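Local coordinates for protein importin subunit beta-1 (Saccharomyces cerevisiae, PDB 5OWU) that carries proteins into the nucleus together with importin alpha, the subunit that binds the classical nuclear localization signal of the cargo, at residues Ala269-Thr274 with Val287-Thr292; Pro278-Ala283 with Leu333-Glu338; Ala353-Phe358 with Phe393-Asp398; Leu371-Gln376 with Arg386-Met391. All coordinates share one frame; numbering follows the deposited sequence.

Contact 1. Residues Ala269-Thr274 with Val287-Thr292; sequences ALTIAT and VEFWST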
# COMPACT_ATOMS: atom_id res chain seq x y z
N ALA A 269 -2.11 -3.07 32.60
CA ALA A 269 -3.32 -3.29 33.39
C ALA A 269 -4.51 -2.54 32.79
O ALA A 269 -5.60 -3.11 32.63
CB ALA A 269 -3.07 -2.85 34.83
N LEU A 270 -4.32 -1.26 32.45
CA LEU A 270 -5.43 -0.45 31.95
C LEU A 270 -6.04 -1.03 30.68
O LEU A 270 -7.26 -1.24 30.58
CB LEU A 270 -4.96 0.99 31.70
CG LEU A 270 -4.49 1.83 32.90
CD1 LEU A 270 -4.00 3.18 32.42
CD2 LEU A 270 -5.59 2.00 33.92
N THR A 271 -5.20 -1.30 29.68
CA THR A 271 -5.72 -1.76 28.40
C THR A 271 -6.32 -3.15 28.52
O THR A 271 -7.36 -3.44 27.90
CB THR A 271 -4.62 -1.73 27.33
OG1 THR A 271 -3.58 -2.66 27.65
CG2 THR A 271 -4.04 -0.32 27.21
N ILE A 272 -5.70 -4.02 29.32
CA ILE A 272 -6.29 -5.34 29.54
C ILE A 272 -7.66 -5.21 30.19
O ILE A 272 -8.60 -5.93 29.84
CB ILE A 272 -5.35 -6.22 30.38
CG1 ILE A 272 -4.14 -6.62 29.52
CG2 ILE A 272 -6.09 -7.45 30.89
CD1 ILE A 272 -3.12 -7.48 30.23
N ALA A 273 -7.79 -4.28 31.14
CA ALA A 273 -9.06 -4.10 31.82
C ALA A 273 -10.14 -3.66 30.84
O ALA A 273 -11.23 -4.25 30.80
CB ALA A 273 -8.90 -3.07 32.94
N THR A 274 -9.86 -2.63 30.04
CA THR A 274 -10.89 -2.12 29.14
C THR A 274 -11.15 -3.02 27.94
O THR A 274 -12.17 -2.84 27.27
CB THR A 274 -10.52 -0.71 28.67
OG1 THR A 274 -9.13 -0.66 28.31
CG2 THR A 274 -10.80 0.30 29.77
N VAL A 287 -7.96 -3.21 21.59
CA VAL A 287 -7.49 -4.17 20.60
C VAL A 287 -6.47 -3.52 19.68
O VAL A 287 -5.38 -4.06 19.44
CB VAL A 287 -8.67 -4.76 19.82
CG1 VAL A 287 -8.18 -5.63 18.67
CG2 VAL A 287 -9.56 -5.57 20.75
N GLU A 288 -6.80 -2.33 19.15
CA GLU A 288 -5.88 -1.66 18.24
C GLU A 288 -4.55 -1.38 18.92
O GLU A 288 -3.49 -1.48 18.29
CB GLU A 288 -6.49 -0.36 17.72
CG GLU A 288 -5.54 0.47 16.85
CD GLU A 288 -5.04 -0.29 15.63
OE1 GLU A 288 -5.73 -1.24 15.19
OE2 GLU A 288 -3.95 0.06 15.11
N PHE A 289 -4.58 -1.04 20.21
CA PHE A 289 -3.32 -0.84 20.93
C PHE A 289 -2.46 -2.11 20.92
O PHE A 289 -1.25 -2.06 20.65
CB PHE A 289 -3.62 -0.42 22.37
CG PHE A 289 -2.40 -0.10 23.16
CD1 PHE A 289 -1.63 0.99 22.83
CD2 PHE A 289 -2.02 -0.89 24.23
CE1 PHE A 289 -0.50 1.30 23.55
CE2 PHE A 289 -0.88 -0.58 24.96
CZ PHE A 289 -0.12 0.52 24.60
N TRP A 290 -3.07 -3.26 21.22
CA TRP A 290 -2.25 -4.46 21.27
C TRP A 290 -1.82 -4.92 19.88
O TRP A 290 -0.72 -5.46 19.72
CB TRP A 290 -2.99 -5.56 22.04
CG TRP A 290 -2.83 -5.33 23.50
CD1 TRP A 290 -3.70 -4.71 24.35
CD2 TRP A 290 -1.68 -5.68 24.29
NE1 TRP A 290 -3.17 -4.66 25.62
CE2 TRP A 290 -1.93 -5.25 25.61
CE3 TRP A 290 -0.47 -6.32 24.01
CZ2 TRP A 290 -1.03 -5.45 26.64
CZ3 TRP A 290 0.43 -6.51 25.03
CH2 TRP A 290 0.15 -6.07 26.33
N SER A 291 -2.64 -4.65 18.85
CA SER A 291 -2.20 -4.92 17.49
C SER A 291 -0.99 -4.06 17.13
O SER A 291 -0.06 -4.54 16.48
CB SER A 291 -3.34 -4.69 16.50
OG SER A 291 -4.33 -5.70 16.61
N THR A 292 -0.99 -2.80 17.55
CA THR A 292 0.18 -1.95 17.30
C THR A 292 1.42 -2.55 17.95
O THR A 292 2.49 -2.65 17.32
CB THR A 292 -0.07 -0.53 17.82
OG1 THR A 292 -1.20 0.03 17.15
CG2 THR A 292 1.13 0.35 17.55

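Contact 2. Residues Pro278-Ala283 with Leu333-Glu338; sequences PNDKVA and LTRQNE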
# COMPACT_ATOMS: atom_id res chain seq x y z
N PRO A 278 -18.17 -3.79 27.79
CA PRO A 278 -19.31 -4.15 26.94
C PRO A 278 -19.53 -3.19 25.78
O PRO A 278 -20.37 -3.47 24.92
CB PRO A 278 -20.50 -4.14 27.91
CG PRO A 278 -20.08 -3.23 29.01
CD PRO A 278 -18.59 -3.39 29.14
N ASN A 279 -18.82 -2.06 25.74
CA ASN A 279 -18.90 -1.12 24.63
C ASN A 279 -17.91 -1.53 23.55
O ASN A 279 -16.70 -1.58 23.81
CB ASN A 279 -18.61 0.30 25.11
CG ASN A 279 -18.79 1.33 24.02
OD1 ASN A 279 -18.05 1.33 23.03
ND2 ASN A 279 -19.75 2.22 24.19
N ASP A 280 -18.41 -1.81 22.34
CA ASP A 280 -17.56 -2.35 21.29
C ASP A 280 -16.50 -1.35 20.86
O ASP A 280 -15.39 -1.75 20.47
CB ASP A 280 -18.40 -2.77 20.08
CG ASP A 280 -19.33 -3.93 20.38
OD1 ASP A 280 -19.16 -4.59 21.42
OD2 ASP A 280 -20.24 -4.17 19.56
N LYS A 281 -16.79 -0.05 20.92
CA LYS A 281 -15.82 0.95 20.49
C LYS A 281 -14.63 1.01 21.46
O LYS A 281 -13.47 1.05 21.04
CB LYS A 281 -16.51 2.32 20.38
CG LYS A 281 -15.58 3.52 20.16
CD LYS A 281 -15.29 3.77 18.69
CE LYS A 281 -14.58 5.10 18.49
NZ LYS A 281 -15.45 6.26 18.82
N VAL A 282 -14.91 1.02 22.76
CA VAL A 282 -13.85 1.05 23.77
C VAL A 282 -12.95 -0.18 23.60
O VAL A 282 -11.72 -0.08 23.43
CB VAL A 282 -14.46 1.11 25.18
CG1 VAL A 282 -13.36 1.16 26.25
CG2 VAL A 282 -15.39 2.32 25.31
N ALA A 283 -13.57 -1.36 23.65
CA ALA A 283 -12.83 -2.60 23.48
C ALA A 283 -11.99 -2.54 22.21
O ALA A 283 -10.81 -2.90 22.22
CB ALA A 283 -13.79 -3.79 23.44
N LEU A 333 -14.42 -12.23 20.15
CA LEU A 333 -14.83 -12.87 18.90
C LEU A 333 -16.33 -13.15 18.83
O LEU A 333 -16.86 -13.34 17.72
CB LEU A 333 -14.07 -14.18 18.69
CG LEU A 333 -12.55 -14.04 18.51
CD1 LEU A 333 -11.92 -15.40 18.37
CD2 LEU A 333 -12.22 -13.17 17.31
N THR A 334 -17.04 -13.21 19.96
CA THR A 334 -18.46 -13.54 19.95
C THR A 334 -19.36 -12.31 19.80
O THR A 334 -20.56 -12.40 20.07
CB THR A 334 -18.86 -14.30 21.22
OG1 THR A 334 -18.58 -13.50 22.37
CG2 THR A 334 -18.10 -15.61 21.30
N ARG A 335 -18.80 -11.18 19.38
CA ARG A 335 -19.58 -9.97 19.14
C ARG A 335 -19.75 -9.71 17.64
O ARG A 335 -19.65 -8.57 17.18
CB ARG A 335 -18.93 -8.77 19.83
CG ARG A 335 -18.80 -8.94 21.33
CD ARG A 335 -18.28 -7.67 21.98
NE ARG A 335 -17.94 -7.85 23.39
CZ ARG A 335 -17.58 -6.87 24.21
NH1 ARG A 335 -17.52 -5.61 23.77
NH2 ARG A 335 -17.28 -7.13 25.47
N GLN A 336 -20.00 -10.76 16.86
CA GLN A 336 -20.30 -10.59 15.45
C GLN A 336 -21.67 -9.91 15.29
O GLN A 336 -22.39 -9.66 16.25
CB GLN A 336 -20.31 -11.94 14.73
CG GLN A 336 -19.21 -12.92 15.13
CD GLN A 336 -19.64 -13.86 16.24
OE1 GLN A 336 -20.36 -13.47 17.16
NE2 GLN A 336 -19.20 -15.11 16.17
N ASN A 337 -22.02 -9.62 14.04
CA ASN A 337 -23.31 -9.02 13.71
C ASN A 337 -24.34 -10.10 13.41
O ASN A 337 -24.05 -11.05 12.67
CB ASN A 337 -23.15 -8.08 12.51
CG ASN A 337 -21.90 -7.23 12.60
OD1 ASN A 337 -21.53 -6.77 13.68
ND2 ASN A 337 -21.23 -7.04 11.46
N GLU A 338 -25.55 -9.95 13.97
CA GLU A 338 -26.64 -10.89 13.72
C GLU A 338 -27.28 -10.61 12.36
O GLU A 338 -28.45 -10.25 12.24
CB GLU A 338 -27.69 -10.82 14.83
CG GLU A 338 -27.32 -11.59 16.10
CD GLU A 338 -28.08 -12.90 16.31
OE1 GLU A 338 -28.67 -13.43 15.35
OE2 GLU A 338 -28.07 -13.40 17.46

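Contact 3. Residues Ala353-Phe358 with Phe393-Asp398; sequences ACLQLF and FGSIMD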
# COMPACT_ATOMS: atom_id res chain seq x y z
N ALA A 353 -8.06 -10.15 13.77
CA ALA A 353 -6.78 -9.70 13.21
C ALA A 353 -5.71 -9.62 14.29
O ALA A 353 -4.55 -10.01 14.07
CB ALA A 353 -6.96 -8.35 12.51
N CYS A 354 -6.08 -9.11 15.46
CA CYS A 354 -5.13 -9.01 16.56
C CYS A 354 -4.64 -10.40 16.97
O CYS A 354 -3.44 -10.62 17.14
CB CYS A 354 -5.78 -8.30 17.74
SG CYS A 354 -4.63 -7.95 19.07
N LEU A 355 -5.57 -11.35 17.11
CA LEU A 355 -5.19 -12.71 17.45
C LEU A 355 -4.18 -13.27 16.46
O LEU A 355 -3.21 -13.94 16.85
CB LEU A 355 -6.44 -13.59 17.51
CG LEU A 355 -6.25 -15.05 17.92
CD1 LEU A 355 -5.63 -15.15 19.32
CD2 LEU A 355 -7.60 -15.77 17.87
N GLN A 356 -4.38 -13.00 15.16
CA GLN A 356 -3.42 -13.49 14.18
C GLN A 356 -2.06 -12.83 14.36
O GLN A 356 -1.02 -13.49 14.19
CB GLN A 356 -3.96 -13.26 12.77
CG GLN A 356 -5.27 -13.99 12.53
CD GLN A 356 -5.85 -13.72 11.16
OE1 GLN A 356 -5.13 -13.43 10.21
NE2 GLN A 356 -7.18 -13.83 11.05
N LEU A 357 -2.03 -11.54 14.71
CA LEU A 357 -0.75 -10.89 15.00
C LEU A 357 -0.07 -11.54 16.21
O LEU A 357 1.15 -11.75 16.21
CB LEU A 357 -0.97 -9.40 15.25
CG LEU A 357 -1.37 -8.58 14.02
CD1 LEU A 357 -1.76 -7.16 14.42
CD2 LEU A 357 -0.25 -8.55 13.00
N PHE A 358 -0.83 -11.83 17.26
CA PHE A 358 -0.26 -12.52 18.41
C PHE A 358 0.36 -13.84 17.99
O PHE A 358 1.47 -14.18 18.42
CB PHE A 358 -1.32 -12.74 19.48
CG PHE A 358 -1.30 -11.71 20.58
CD1 PHE A 358 -0.47 -11.88 21.68
CD2 PHE A 358 -2.10 -10.58 20.51
CE1 PHE A 358 -0.43 -10.94 22.70
CE2 PHE A 358 -2.08 -9.63 21.52
CZ PHE A 358 -1.24 -9.81 22.62
N PHE A 393 -9.34 -20.88 15.72
CA PHE A 393 -8.47 -21.94 15.24
C PHE A 393 -7.77 -21.52 13.96
O PHE A 393 -6.55 -21.65 13.83
CB PHE A 393 -9.26 -23.23 15.01
CG PHE A 393 -8.38 -24.42 14.81
CD1 PHE A 393 -7.92 -24.75 13.55
CD2 PHE A 393 -7.99 -25.20 15.88
CE1 PHE A 393 -7.10 -25.84 13.36
CE2 PHE A 393 -7.16 -26.29 15.70
CZ PHE A 393 -6.72 -26.61 14.44
N GLY A 394 -8.53 -21.00 12.99
CA GLY A 394 -7.92 -20.53 11.77
C GLY A 394 -6.92 -19.42 12.02
O GLY A 394 -5.90 -19.33 11.33
N SER A 395 -7.19 -18.58 13.02
CA SER A 395 -6.31 -17.46 13.33
C SER A 395 -4.99 -17.87 13.96
O SER A 395 -4.09 -17.03 14.04
CB SER A 395 -7.02 -16.47 14.25
OG SER A 395 -8.02 -15.76 13.56
N ILE A 396 -4.83 -19.12 14.43
CA ILE A 396 -3.52 -19.53 14.95
C ILE A 396 -2.77 -20.46 13.99
O ILE A 396 -1.80 -21.10 14.39
CB ILE A 396 -3.63 -20.16 16.35
CG1 ILE A 396 -4.51 -21.42 16.35
CG2 ILE A 396 -4.16 -19.13 17.35
CD1 ILE A 396 -4.35 -22.28 17.59
N MET A 397 -3.15 -20.53 12.71
CA MET A 397 -2.48 -21.44 11.80
C MET A 397 -1.17 -20.89 11.25
O MET A 397 -0.44 -21.61 10.57
CB MET A 397 -3.42 -21.83 10.66
CG MET A 397 -4.50 -22.80 11.10
SD MET A 397 -3.81 -24.39 11.63
CE MET A 397 -3.90 -24.23 13.41
N ASP A 398 -0.85 -19.64 11.54
CA ASP A 398 0.39 -19.02 11.09
C ASP A 398 1.08 -18.51 12.35
O ASP A 398 0.55 -17.63 13.03
CB ASP A 398 0.09 -17.91 10.08
CG ASP A 398 1.34 -17.22 9.58
OD1 ASP A 398 2.45 -17.74 9.79
OD2 ASP A 398 1.19 -16.14 8.97

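Contact 4. Residues Leu371-Gln376 with Arg386-Met391; sequences LEFVEQ and REAAVM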
# COMPACT_ATOMS: atom_id res chain seq x y z
N LEU A 371 -6.54 -22.99 22.04
CA LEU A 371 -7.06 -24.34 21.96
C LEU A 371 -8.10 -24.60 23.05
O LEU A 371 -9.09 -25.30 22.83
CB LEU A 371 -5.92 -25.35 22.06
CG LEU A 371 -4.99 -25.36 20.84
CD1 LEU A 371 -3.77 -26.23 21.11
CD2 LEU A 371 -5.74 -25.83 19.58
N GLU A 372 -7.89 -24.02 24.24
CA GLU A 372 -8.90 -24.14 25.28
C GLU A 372 -10.22 -23.51 24.83
O GLU A 372 -11.29 -24.13 24.96
CB GLU A 372 -8.41 -23.49 26.58
CG GLU A 372 -9.23 -23.86 27.80
CD GLU A 372 -8.86 -23.07 29.04
OE1 GLU A 372 -7.71 -22.57 29.12
OE2 GLU A 372 -9.72 -22.94 29.94
N PHE A 373 -10.16 -22.29 24.30
CA PHE A 373 -11.37 -21.63 23.79
C PHE A 373 -12.05 -22.47 22.70
O PHE A 373 -13.28 -22.66 22.71
CB PHE A 373 -11.00 -20.25 23.28
CG PHE A 373 -12.15 -19.45 22.76
CD1 PHE A 373 -12.92 -18.69 23.63
CD2 PHE A 373 -12.47 -19.45 21.41
CE1 PHE A 373 -13.98 -17.95 23.16
CE2 PHE A 373 -13.53 -18.71 20.94
CZ PHE A 373 -14.29 -17.96 21.82
N VAL A 374 -11.27 -22.97 21.74
CA VAL A 374 -11.82 -23.77 20.66
C VAL A 374 -12.55 -24.98 21.22
O VAL A 374 -13.72 -25.24 20.88
CB VAL A 374 -10.71 -24.19 19.68
CG1 VAL A 374 -11.24 -25.14 18.61
CG2 VAL A 374 -10.09 -22.98 19.03
N GLU A 375 -11.88 -25.73 22.10
CA GLU A 375 -12.49 -26.91 22.71
C GLU A 375 -13.78 -26.56 23.42
O GLU A 375 -14.77 -27.29 23.34
CB GLU A 375 -11.50 -27.57 23.68
CG GLU A 375 -12.07 -28.75 24.48
CD GLU A 375 -11.06 -29.35 25.44
OE1 GLU A 375 -10.55 -28.62 26.33
OE2 GLU A 375 -10.77 -30.56 25.32
N GLN A 376 -13.80 -25.42 24.12
CA GLN A 376 -14.99 -25.05 24.87
C GLN A 376 -16.15 -24.67 23.96
O GLN A 376 -17.31 -24.83 24.34
CB GLN A 376 -14.68 -23.89 25.82
CG GLN A 376 -15.34 -24.01 27.18
CD GLN A 376 -14.77 -25.15 28.00
OE1 GLN A 376 -13.60 -25.14 28.38
NE2 GLN A 376 -15.60 -26.16 28.27
N ARG A 386 -19.63 -21.14 18.13
CA ARG A 386 -19.00 -22.03 17.16
C ARG A 386 -18.23 -21.24 16.11
O ARG A 386 -17.09 -21.59 15.76
CB ARG A 386 -20.07 -22.91 16.50
CG ARG A 386 -20.95 -23.67 17.49
CD ARG A 386 -21.73 -24.80 16.82
NE ARG A 386 -22.70 -24.33 15.84
CZ ARG A 386 -23.89 -23.81 16.15
NH1 ARG A 386 -24.26 -23.69 17.41
NH2 ARG A 386 -24.70 -23.41 15.18
N GLU A 387 -18.83 -20.15 15.59
CA GLU A 387 -18.12 -19.31 14.64
C GLU A 387 -16.85 -18.75 15.25
O GLU A 387 -15.78 -18.77 14.63
CB GLU A 387 -19.04 -18.18 14.15
CG GLU A 387 -18.51 -17.43 12.92
CD GLU A 387 -17.45 -16.39 13.25
OE1 GLU A 387 -17.35 -15.98 14.42
OE2 GLU A 387 -16.72 -15.97 12.32
N ALA A 388 -16.95 -18.25 16.49
CA ALA A 388 -15.76 -17.78 17.19
C ALA A 388 -14.70 -18.88 17.29
O ALA A 388 -13.51 -18.62 17.13
CB ALA A 388 -16.14 -17.28 18.59
N ALA A 389 -15.13 -20.12 17.53
CA ALA A 389 -14.17 -21.22 17.68
C ALA A 389 -13.39 -21.45 16.40
O ALA A 389 -12.15 -21.53 16.43
CB ALA A 389 -14.90 -22.49 18.12
N VAL A 390 -14.08 -21.57 15.26
CA VAL A 390 -13.31 -21.79 14.02
C VAL A 390 -12.51 -20.54 13.64
O VAL A 390 -11.43 -20.65 13.05
CB VAL A 390 -14.21 -22.25 12.84
CG1 VAL A 390 -14.61 -23.69 13.00
CG2 VAL A 390 -15.44 -21.35 12.68
N MET A 391 -13.03 -19.35 13.94
CA MET A 391 -12.25 -18.14 13.71
C MET A 391 -10.93 -18.18 14.47
O MET A 391 -9.87 -17.85 13.92
CB MET A 391 -13.07 -16.90 14.11
CG MET A 391 -12.33 -15.57 13.88
SD MET A 391 -11.91 -15.29 12.14
CE MET A 391 -10.71 -13.97 12.33

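Contact 1. Residues Ala269-Thr274 with Val287-Thr292
Phe289 meets Thr271 through the CD2 side of its ring, with Thr271 CG2 3.6 Å from Phe289 CD2. The phenyl group gets there because its CG lies anti to the backbone N (chi1 -176°). Met263 and Leu267, earlier on the helix of Thr271, touch the same ring, and Met252 of helix 238-255 packs on it too. The two helices, 260-274 and 280-306, make up HEAT repeat 7. Their segments run roughly antiparallel here, 131° between directions, with axes 10.2 Å apart at closest approach. Phe289 and Trp290 reach across this spacing to Thr271 and Ile272. Trp290 supplies the polar link. Its NE1 donates to Thr271 OG1 at 2.9 Å, with a bent N-H...O angle of 142° and the hydroxyl tilted from the indole plane. Thr271 OG1 is also hydrogen-bonded to Leu267 O, one turn back in its own helix. The benzene half of the indole reaches Ile272, whose CG1 lies 4.4 Å from Trp290 CZ2. Within the same segment, Phe289 CD2 sits over one indole face, offset toward the rim. An alanine in place of Trp290 would probably open a gap between the helices and take from Thr271 OG1 its indole donor.

Contact 2. Residues Pro278-Ala283 with Leu333-Glu338
Arg335 reaches across to Asp280 and forms a salt bridge, with Arg335 NH1 3.0 Å from Asp280 OD1. The N-H...O angle is 147°. The carboxylate oxygen is met nearly along its C-O axis, while it lies 21° out of the guanidinium plane. The carboxylate and guanidinium planes are 37° apart, and one nitrogen alone makes the bond. The arginine chain is extended from CG to NE, which carries its end over to the start of the helix. NH1 also donates to Ser277 O, so one nitrogen serves both a carboxylate and a backbone carbonyl. It also passes Pro278, whose carbonyl carbon C is 3.7 Å from Arg335 NH1. Asn279 is the N-cap: Asn279 OD1 accepts from Val282 N at 3.2 Å, and from Lys281 N in a weak bond. A leucine in place of Arg335 would probably leave Asp280 without its charged mate and Ser277 O without this donor. The contact ties the start of helix 280-306, in HEAT repeat 7, to the loop after helix 317-332, in HEAT repeat 8, with Val347 of helix 347-362 touching both Asp280 and Arg335.

Contact 3. Residues Ala353-Phe358 with Phe393-Asp398
Ser395 OG is gripped by two groups. It is hydrogen-bonded to Met391 O, four residues earlier in the chain, and it accepts from Gln356 NE2. The second bond is long: Gln356 NE2 to Ser395 OG measures 3.3 Å, the N-H...O angle is 143°, and the hydroxyl is tilted 22° from the amide plane. Gln356 also lies against the serine with its aliphatic part, Gln356 CG being 3.5 Å from Ser395 CB. Its chain is extended beyond CG (chi2 177°), which carries the amide past the serine CB to the hydroxyl. Leu355 covers the serine with a methyl group, its CD2 3.7 Å from Ser395 CB. The backbones come close here, with CA atoms of Gln356 and Ser395 5.0 Å apart. The small serine permits this approach between helix 347-362 of HEAT repeat 8 and segment 393-398 of HEAT repeat 9. Trp433 of helix 425-442 touches both Gln356 and Ser395, and Val370 of helix 367-377 packs on Leu355. The hydroxyl belongs to a buried residue, and these two bonds supply its partners. Because the amide bond is long, packing of Leu355 and of Gln356 CG on the serine probably carries much of the contact.

Contact 4. Residues Leu371-Gln376 with Arg386-Met391
Phe373 points the far end of its ring at Ala388, with Phe373 CZ and Ala388 CB 3.8 Å apart. The methyl group lies at the ring edge, near its plane, so the phenyl group abuts helix 383-395 rather than lying flat on it. CE2 of Phe373 is 3.8 Å from Ala388 O as well. With chi1 at -178°, CG stands opposite the backbone N, and this brings the ring up to helix 383-395. Val374 follows and uses one branch. Its CG2 touches the backbone, Val374 CG2 to Ala389 O being 3.6 Å. Ala389 in turn sets its methyl group against the main chain of Val374, its CB 4.1 Å from Val374 O. The CA atoms of Val374 and Ala389 are only 4.6 Å apart, an approach that the small alanine side chain allows. Leu333 and Thr334 of contact 2 also touch Ala388, and Ile378 packs on Ala389. The segments run nearly antiparallel, 146° between their directions, and their axes come within 8.5 Å. This is the antiparallel helix pair of a HEAT repeat, here repeat 9, with Phe373 and Val374 of helix 367-377 packed on Ala388 and Ala389 of helix 383-395.

The four contacts follow the HEAT repeats along the solenoid. Contacts 1 and 4 each join the two helices of one repeat, 7 and 9. Contact 2 bridges repeats 7 and 8, and contact 3 bridges 8 and 9. Contacts 1 and 2 share helix 280-306, with centres about 15 Å apart. Contacts 3 and 4 share helix 383-395; their centres are about 12 Å apart, and contact 4 is nested inside the loop closed by contact 3. Contacts 1 and 3 touch where Trp290 CE3 lies 3.8 Å from Phe358 CZ. Contacts 2 and 4 meet through a probable hydrogen bond, Gln336 NE2 to Glu387 OE1 at 2.7 Å. Contacts 1 and 4 do not touch.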